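Local coordinates for protein glycoside hydrolase family 5 (Aspergillus oryzae, PDB 6LA0) that acts as a secreted rutinosidase, probably splitting the disaccharide rutinose from its aglycone, and is related to fungal exo-1,3-beta-glucanases, at residues V12-F17 with N232-F237; A221-V226 with A255-D260. All coordinates share one frame; numbering follows the deposited sequence.

Contact 1 of 2, residues V12-F17 with N232-F237. With NAG (2-acetamido-2-deoxy-beta-D-glucopyranose), chain C.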
ATOM      1  N   VAL A  12       6.189  18.464  -0.113  1.00 24.19           N
ATOM      2  CA  VAL A  12       5.079  18.196   0.792  1.00 26.08           C
ATOM      3  C   VAL A  12       5.599  18.104   2.221  1.00 21.34           C
ATOM      4  O   VAL A  12       6.612  17.448   2.492  1.00 22.94           O
ATOM      5  CB  VAL A  12       4.361  16.901   0.369  1.00 25.66           C
ATOM      6  CG1 VAL A  12       3.668  16.279   1.539  1.00 22.08           C
ATOM      7  CG2 VAL A  12       3.377  17.173  -0.780  1.00 21.09           C
ATOM      8  N   ASN A  13       4.892  18.745   3.148  1.00 23.65           N
ATOM      9  CA  ASN A  13       5.169  18.623   4.573  1.00 21.87           C
ATOM     10  C   ASN A  13       3.990  17.904   5.209  1.00 19.62           C
ATOM     11  O   ASN A  13       2.895  18.464   5.300  1.00 17.98           O
ATOM     12  CB  ASN A  13       5.379  19.991   5.205  1.00 25.24           C
ATOM     13  CG  ASN A  13       5.827  19.902   6.639  1.00 28.91           C
ATOM     14  OD1 ASN A  13       5.247  19.180   7.452  1.00 23.60           O
ATOM     15  ND2 ASN A  13       6.872  20.638   6.961  1.00 29.87           N
ATOM     16  N   TRP A  14       4.216  16.668   5.648  1.00 18.78           N
ATOM     17  CA  TRP A  14       3.097  15.827   6.033  1.00 21.28           C
ATOM     18  C   TRP A  14       2.483  16.235   7.365  1.00 18.49           C
ATOM     19  O   TRP A  14       1.428  15.705   7.720  1.00 19.73           O
ATOM     20  CB  TRP A  14       3.542  14.362   6.078  1.00 19.54           C
ATOM     21  CG  TRP A  14       3.482  13.656   4.723  1.00 17.62           C
ATOM     22  CD1 TRP A  14       4.554  13.307   3.929  1.00 18.28           C
ATOM     23  CD2 TRP A  14       2.306  13.197   4.025  1.00 18.56           C
ATOM     24  NE1 TRP A  14       4.110  12.677   2.780  1.00 17.34           N
ATOM     25  CE2 TRP A  14       2.740  12.595   2.816  1.00 17.05           C
ATOM     26  CE3 TRP A  14       0.933  13.247   4.296  1.00 19.60           C
ATOM     27  CZ2 TRP A  14       1.844  12.042   1.890  1.00 19.45           C
ATOM     28  CZ3 TRP A  14       0.050  12.699   3.374  1.00 17.38           C
ATOM     29  CH2 TRP A  14       0.508  12.102   2.194  1.00 15.67           C
ATOM     30  N   THR A  15       3.108  17.145   8.120  1.00 18.16           N
ATOM     31  CA  THR A  15       2.427  17.640   9.320  1.00 20.43           C
ATOM     32  C   THR A  15       1.295  18.606   8.988  1.00 19.72           C
ATOM     33  O   THR A  15       0.460  18.879   9.861  1.00 23.13           O
ATOM     34  CB  THR A  15       3.412  18.331  10.281  1.00 21.86           C
ATOM     35  OG1 THR A  15       3.731  19.634   9.786  1.00 24.13           O
ATOM     36  CG2 THR A  15       4.688  17.513  10.451  1.00 22.40           C
ATOM     37  N   THR A  16       1.262  19.150   7.768  1.00 21.00           N
ATOM     38  CA  THR A  16       0.223  20.068   7.306  1.00 22.37           C
ATOM     39  C   THR A  16      -0.518  19.579   6.064  1.00 22.25           C
ATOM     40  O   THR A  16      -1.701  19.885   5.901  1.00 21.20           O
ATOM     41  CB  THR A  16       0.828  21.457   7.011  1.00 23.62           C
ATOM     42  OG1 THR A  16       1.863  21.344   6.022  1.00 24.34           O
ATOM     43  CG2 THR A  16       1.435  22.062   8.279  1.00 23.51           C
ATOM     44  N   PHE A  17       0.144  18.824   5.194  1.00 21.59           N
ATOM     45  CA  PHE A  17      -0.481  18.302   3.986  1.00 21.59           C
ATOM     46  C   PHE A  17      -1.523  17.234   4.322  1.00 20.25           C
ATOM     47  O   PHE A  17      -1.310  16.393   5.195  1.00 17.15           O
ATOM     48  CB  PHE A  17       0.615  17.722   3.087  1.00 19.19           C
ATOM     49  CG  PHE A  17       0.132  17.180   1.771  1.00 20.39           C
ATOM     50  CD1 PHE A  17      -0.174  18.029   0.716  1.00 21.36           C
ATOM     51  CD2 PHE A  17       0.035  15.813   1.570  1.00 20.38           C
ATOM     52  CE1 PHE A  17      -0.591  17.522  -0.525  1.00 19.56           C
ATOM     53  CE2 PHE A  17      -0.384  15.298   0.330  1.00 22.12           C
ATOM     54  CZ  PHE A  17      -0.700  16.162  -0.709  1.00 19.11           C
ATOM     55  N   ASN A 232      14.355  16.850   1.342  1.00 19.52           N
ATOM     56  CA  ASN A 232      12.982  17.311   1.199  1.00 19.67           C
ATOM     57  C   ASN A 232      12.007  16.215   0.778  1.00 20.58           C
ATOM     58  O   ASN A 232      10.792  16.429   0.876  1.00 22.53           O
ATOM     59  CB  ASN A 232      12.920  18.458   0.188  1.00 18.33           C
ATOM     60  CG  ASN A 232      13.562  19.718   0.701  1.00 24.41           C
ATOM     61  OD1 ASN A 232      13.170  20.250   1.739  1.00 24.71           O
ATOM     62  ND2 ASN A 232      14.563  20.206  -0.017  1.00 30.64           N
ATOM     63  N   ILE A 233      12.500  15.073   0.303  1.00 18.89           N
ATOM     64  CA  ILE A 233      11.669  13.911  -0.026  1.00 19.83           C
ATOM     65  C   ILE A 233      11.212  13.259   1.272  1.00 20.24           C
ATOM     66  O   ILE A 233      12.061  12.793   2.050  1.00 19.27           O
ATOM     67  CB  ILE A 233      12.432  12.892  -0.891  1.00 21.46           C
ATOM     68  CG1 ILE A 233      12.899  13.527  -2.206  1.00 18.21           C
ATOM     69  CG2 ILE A 233      11.573  11.639  -1.112  1.00 19.59           C
ATOM     70  CD1 ILE A 233      13.879  12.653  -3.042  1.00 20.77           C
ATOM     71  N   PRO A 234       9.903  13.179   1.538  1.00 19.28           N
ATOM     72  CA  PRO A 234       9.436  12.497   2.753  1.00 20.92           C
ATOM     73  C   PRO A 234       9.531  10.981   2.656  1.00 17.03           C
ATOM     74  O   PRO A 234       9.390  10.383   1.578  1.00 17.54           O
ATOM     75  CB  PRO A 234       7.966  12.946   2.880  1.00 20.04           C
ATOM     76  CG  PRO A 234       7.821  14.129   1.942  1.00 19.56           C
ATOM     77  CD  PRO A 234       8.809  13.864   0.831  1.00 18.94           C
ATOM     78  N   VAL A 235       9.797  10.361   3.807  1.00 13.62           N
ATOM     79  CA  VAL A 235       9.831   8.909   3.966  1.00 14.06           C
ATOM     80  C   VAL A 235       8.574   8.482   4.707  1.00 18.35           C
ATOM     81  O   VAL A 235       8.256   9.051   5.759  1.00 17.17           O
ATOM     82  CB  VAL A 235      11.082   8.461   4.740  1.00 17.13           C
ATOM     83  CG1 VAL A 235      10.980   6.976   5.126  1.00 16.09           C
ATOM     84  CG2 VAL A 235      12.358   8.742   3.934  1.00 15.05           C
ATOM     85  N   MET A 236       7.875   7.465   4.182  1.00 16.54           N
ATOM     86  CA  MET A 236       6.656   6.935   4.788  1.00 18.81           C
ATOM     87  C   MET A 236       6.954   5.565   5.398  1.00 17.96           C
ATOM     88  O   MET A 236       7.345   4.630   4.685  1.00 17.45           O
ATOM     89  CB  MET A 236       5.519   6.847   3.761  1.00 17.25           C
ATOM     90  CG  MET A 236       4.184   6.346   4.350  1.00 16.92           C
ATOM     91  SD  MET A 236       2.723   6.599   3.299  1.00 18.52           S
ATOM     92  CE  MET A 236       2.387   8.340   3.589  1.00 17.82           C
ATOM     93  N   PHE A 237       6.795   5.461   6.724  1.00 15.04           N
ATOM     94  CA  PHE A 237       7.157   4.273   7.499  1.00 16.75           C
ATOM     95  C   PHE A 237       5.881   3.515   7.834  1.00 18.02           C
ATOM     96  O   PHE A 237       5.069   3.980   8.639  1.00 16.16           O
ATOM     97  CB  PHE A 237       7.926   4.688   8.764  1.00 15.17           C
ATOM     98  CG  PHE A 237       8.389   3.533   9.640  1.00 17.71           C
ATOM     99  CD1 PHE A 237       8.516   2.242   9.148  1.00 22.33           C
ATOM    100  CD2 PHE A 237       8.727   3.765  10.965  1.00 20.91           C
ATOM    101  CE1 PHE A 237       8.956   1.198   9.977  1.00 19.85           C
ATOM    102  CE2 PHE A 237       9.174   2.734  11.792  1.00 23.07           C
ATOM    103  CZ  PHE A 237       9.286   1.451  11.296  1.00 22.22           C
TER
HETATM  104  C1  NAG C 401       7.373  20.614   8.298  1.00 36.68           C
HETATM  105  C2  NAG C 401       8.855  20.955   8.291  1.00 34.03           C
HETATM  106  C3  NAG C 401       9.414  20.886   9.708  1.00 40.69           C
HETATM  107  C4  NAG C 401       8.594  21.770  10.640  1.00 38.60           C
HETATM  108  C5  NAG C 401       7.117  21.397  10.538  1.00 36.51           C
HETATM  109  C6  NAG C 401       6.216  22.283  11.364  1.00 34.53           C
HETATM  110  C7  NAG C 401      10.644  20.460   6.678  1.00 40.25           C
HETATM  111  C8  NAG C 401      11.283  19.409   5.816  1.00 35.14           C
HETATM  112  N2  NAG C 401       9.589  20.066   7.402  1.00 38.20           N
HETATM  113  O3  NAG C 401      10.782  21.279   9.719  1.00 37.45           O
HETATM  114  O4  NAG C 401       9.034  21.590  11.981  1.00 38.96           O
HETATM  115  O5  NAG C 401       6.677  21.506   9.175  1.00 34.24           O
HETATM  116  O6  NAG C 401       6.402  23.653  11.040  1.00 43.95           O
HETATM  117  O7  NAG C 401      11.068  21.614   6.718  1.00 43.73           O
HETATM  118  O   HOH W   1       9.310  17.740   2.737  1.00 22.08           O
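W14 meets P234 and M236 where the loop before strand 19-23 packs across the TIM barrel, the catalytic fold of glycoside hydrolase family 5, at the N-terminal ends of its strands. The tight part is apolar. The P234 ring approaches the indole edge close to its plane, CB lying 3.6 Å from W14 CD1, and the two side chains stand at about a right angle. M236 instead covers one indole face near the rim, its CE 4.1 Å from W14 CZ2; the bend at chi3 (-79°) turns this methyl out of the otherwise extended chain. V12 CG1 and F17 CD2 lie over the opposite face, so the indole is sandwiched. Its NE1 is satisfied by T185 OG1 of the adjoining strand 184-187, and F295 and V258 add to the surrounding core.

Around V12 and N232, where each segment begins, the fit is looser and a water takes part. V12 O still touches P234 CG at 3.6 Å, but one water joins the backbones, donating to V12 O and to N232 O at 2.7 Å each. Beyond it N13 turns away from P234 and carries an N-acetylglucosamine, ND2 being bonded to C1 of the sugar; N13, W14 and T15 form the N-W-T glycosylation sequon. Two donors of T15 hold the N13 amide. T15 N closes an Asx turn at 3.0 Å, in the carbonyl plane of N13 OD1, whereas T15 OG1, 2.8 Å from N13 OD1, sits 40° above that plane.

Contact 2 of 2, residues A221-V226 with A255-D260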
ATOM      1  N   ALA A 221      18.420   3.511   8.353  1.00 16.61           N
ATOM      2  CA  ALA A 221      19.340   3.508   7.222  1.00 18.31           C
ATOM      3  C   ALA A 221      18.716   4.192   6.010  1.00 20.70           C
ATOM      4  O   ALA A 221      19.395   4.936   5.293  1.00 19.48           O
ATOM      5  CB  ALA A 221      19.745   2.077   6.896  1.00 17.46           C
ATOM      6  N   VAL A 222      17.407   3.984   5.797  1.00 17.36           N
ATOM      7  CA  VAL A 222      16.693   4.595   4.675  1.00 18.54           C
ATOM      8  C   VAL A 222      16.510   6.089   4.888  1.00 16.83           C
ATOM      9  O   VAL A 222      16.693   6.889   3.962  1.00 17.53           O
ATOM     10  CB  VAL A 222      15.333   3.906   4.469  1.00 16.52           C
ATOM     11  CG1 VAL A 222      14.494   4.673   3.443  1.00 20.34           C
ATOM     12  CG2 VAL A 222      15.520   2.458   4.055  1.00 18.72           C
ATOM     13  N   ILE A 223      16.101   6.491   6.094  1.00 17.65           N
ATOM     14  CA  ILE A 223      15.951   7.917   6.383  1.00 20.03           C
ATOM     15  C   ILE A 223      17.244   8.646   6.053  1.00 18.41           C
ATOM     16  O   ILE A 223      17.243   9.701   5.406  1.00 19.08           O
ATOM     17  CB  ILE A 223      15.542   8.148   7.853  1.00 21.12           C
ATOM     18  CG1 ILE A 223      14.100   7.724   8.121  1.00 20.94           C
ATOM     19  CG2 ILE A 223      15.657   9.624   8.231  1.00 18.99           C
ATOM     20  CD1 ILE A 223      13.839   7.444   9.588  1.00 18.55           C
ATOM     21  N   ASP A 224      18.374   8.079   6.488  1.00 18.80           N
ATOM     22  CA  ASP A 224      19.667   8.724   6.261  1.00 20.58           C
ATOM     23  C   ASP A 224      20.037   8.723   4.783  1.00 20.84           C
ATOM     24  O   ASP A 224      20.562   9.720   4.266  1.00 20.00           O
ATOM     25  CB  ASP A 224      20.758   8.029   7.075  1.00 20.46           C
ATOM     26  CG  ASP A 224      20.660   8.315   8.566  1.00 26.44           C
ATOM     27  OD1 ASP A 224      19.827   9.151   8.986  1.00 27.22           O
ATOM     28  OD2 ASP A 224      21.436   7.697   9.325  1.00 28.99           O
ATOM     29  N   ARG A 225      19.774   7.618   4.083  1.00 21.12           N
ATOM     30  CA  ARG A 225      20.184   7.542   2.681  1.00 23.74           C
ATOM     31  C   ARG A 225      19.393   8.520   1.826  1.00 21.79           C
ATOM     32  O   ARG A 225      19.968   9.211   0.980  1.00 20.54           O
ATOM     33  CB  ARG A 225      20.035   6.117   2.146  1.00 22.31           C
ATOM     34  CG  ARG A 225      20.563   5.929   0.712  1.00 22.58           C
ATOM     35  CD  ARG A 225      22.097   6.164   0.603  1.00 26.25           C
ATOM     36  NE  ARG A 225      22.857   5.228   1.433  1.00 28.73           N
ATOM     37  CZ  ARG A 225      23.098   3.957   1.115  1.00 31.93           C
ATOM     38  NH1 ARG A 225      22.649   3.457  -0.030  1.00 29.21           N
ATOM     39  NH2 ARG A 225      23.791   3.181   1.941  1.00 30.75           N
ATOM     40  N   VAL A 226      18.078   8.621   2.055  1.00 18.58           N
ATOM     41  CA  VAL A 226      17.265   9.556   1.284  1.00 16.96           C
ATOM     42  C   VAL A 226      17.688  10.985   1.581  1.00 17.33           C
ATOM     43  O   VAL A 226      17.881  11.793   0.665  1.00 20.76           O
ATOM     44  CB  VAL A 226      15.759   9.352   1.569  1.00 18.44           C
ATOM     45  CG1 VAL A 226      14.934  10.422   0.846  1.00 16.83           C
ATOM     46  CG2 VAL A 226      15.285   7.944   1.153  1.00 16.63           C
ATOM     47  N   ALA A 255      13.588  13.743  11.629  1.00 21.50           N
ATOM     48  CA  ALA A 255      13.391  12.887  10.465  1.00 21.01           C
ATOM     49  C   ALA A 255      12.186  13.377   9.667  1.00 20.28           C
ATOM     50  O   ALA A 255      11.145  13.718  10.237  1.00 21.03           O
ATOM     51  CB  ALA A 255      13.182  11.433  10.891  1.00 23.09           C
ATOM     52  N   ASN A 256      12.337  13.434   8.339  1.00 22.61           N
ATOM     53  CA  ASN A 256      11.253  13.828   7.434  1.00 19.73           C
ATOM     54  C   ASN A 256      10.398  12.585   7.199  1.00 20.51           C
ATOM     55  O   ASN A 256      10.538  11.855   6.211  1.00 20.40           O
ATOM     56  CB  ASN A 256      11.799  14.406   6.133  1.00 23.07           C
ATOM     57  CG  ASN A 256      10.731  15.147   5.333  1.00 25.74           C
ATOM     58  OD1 ASN A 256       9.566  15.188   5.727  1.00 22.60           O
ATOM     59  ND2 ASN A 256      11.128  15.741   4.214  1.00 22.78           N
ATOM     60  N   LEU A 257       9.491  12.352   8.143  1.00 19.92           N
ATOM     61  CA  LEU A 257       8.923  11.030   8.362  1.00 18.72           C
ATOM     62  C   LEU A 257       7.422  11.138   8.599  1.00 21.96           C
ATOM     63  O   LEU A 257       6.970  11.943   9.418  1.00 21.29           O
ATOM     64  CB  LEU A 257       9.614  10.366   9.561  1.00 18.48           C
ATOM     65  CG  LEU A 257       9.239   8.962  10.042  1.00 21.63           C
ATOM     66  CD1 LEU A 257       9.627   7.917   9.032  1.00 21.90           C
ATOM     67  CD2 LEU A 257       9.925   8.701  11.380  1.00 20.36           C
ATOM     68  N   VAL A 258       6.657  10.322   7.880  1.00 18.64           N
ATOM     69  CA  VAL A 258       5.226  10.180   8.104  1.00 19.48           C
ATOM     70  C   VAL A 258       4.920   8.696   8.290  1.00 17.93           C
ATOM     71  O   VAL A 258       5.542   7.845   7.650  1.00 18.85           O
ATOM     72  CB  VAL A 258       4.422  10.788   6.934  1.00 18.20           C
ATOM     73  CG1 VAL A 258       4.819  10.123   5.612  1.00 15.10           C
ATOM     74  CG2 VAL A 258       2.936  10.660   7.182  1.00 16.89           C
ATOM     75  N   PHE A 259       3.982   8.383   9.180  1.00 17.50           N
ATOM     76  CA  PHE A 259       3.622   7.008   9.491  1.00 15.08           C
ATOM     77  C   PHE A 259       2.415   6.594   8.659  1.00 16.12           C
ATOM     78  O   PHE A 259       1.468   7.372   8.511  1.00 16.62           O
ATOM     79  CB  PHE A 259       3.311   6.863  10.985  1.00 16.58           C
ATOM     80  CG  PHE A 259       4.530   6.727  11.818  1.00 16.46           C
ATOM     81  CD1 PHE A 259       5.302   7.846  12.117  1.00 16.83           C
ATOM     82  CD2 PHE A 259       4.941   5.486  12.264  1.00 16.18           C
ATOM     83  CE1 PHE A 259       6.451   7.735  12.875  1.00 16.97           C
ATOM     84  CE2 PHE A 259       6.099   5.362  13.024  1.00 15.72           C
ATOM     85  CZ  PHE A 259       6.849   6.491  13.332  1.00 17.25           C
ATOM     86  N   ASP A 260       2.471   5.381   8.086  1.00 18.07           N
ATOM     87  CA  ASP A 260       1.373   4.785   7.325  1.00 11.57           C
ATOM     88  C   ASP A 260       0.733   3.699   8.182  1.00 14.05           C
ATOM     89  O   ASP A 260       1.388   2.700   8.496  1.00 15.66           O
ATOM     90  CB  ASP A 260       1.892   4.193   6.007  1.00 13.43           C
ATOM     91  CG  ASP A 260       0.833   3.351   5.277  1.00 17.60           C
ATOM     92  OD1 ASP A 260      -0.353   3.433   5.644  1.00 14.05           O
ATOM     93  OD2 ASP A 260       1.193   2.611   4.333  1.00 17.10           O
TER
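The 2.9 Å hydrogen bond from V226 N to V222 O belongs to the turn of helix 209-229 that carries I223 toward A255 and L257, a helix-on-strand contact on the outside of the TIM barrel. Everything that crosses is methyl against methyl. I223 divides the work between its two branches: CG2, anti to the backbone N, faces A255 CB at 4.1 Å, while the CG1 arm, anti to the carbonyl carbon (chi1 -71°), reaches out from the helix toward L257.

The contact is small and fairly loose, and partly exposed at I223 and A255. It becomes buried at L257, whose side chain also packs on F237 and L251. Between A255 and L257 the chain bends through an inverse gamma turn centred on N256, whose ND2 is bound to P231 O. From there strand 257-265 runs into the barrel wall, D260 OD1 accepting a hydrogen bond from G297 N of the next strand. At the far end of the I223 arm, CD1 comes to 4.3 Å from L257 CD1.

The centres of contacts 1 and 2 lie about 9 Å apart, and their segments alternate along the chain: 12-17, 221-226, 232-237, 255-260. Helix 209-229 leads into strand 235-237, which pairs in parallel with strand 257-265. Probable backbone hydrogen bonds, V235 N to N256 O at 2.9 Å and F237 N to V258 O at 2.8 Å, join the two contacts directly. Contact 1 covers the inner side of this wall, near the N-terminal ends of its strands, with the N-terminal loop; contact 2 packs a helix on its outside. Together they connect the start of the chain, a wall strand pair and the outer helix layer of one barrel.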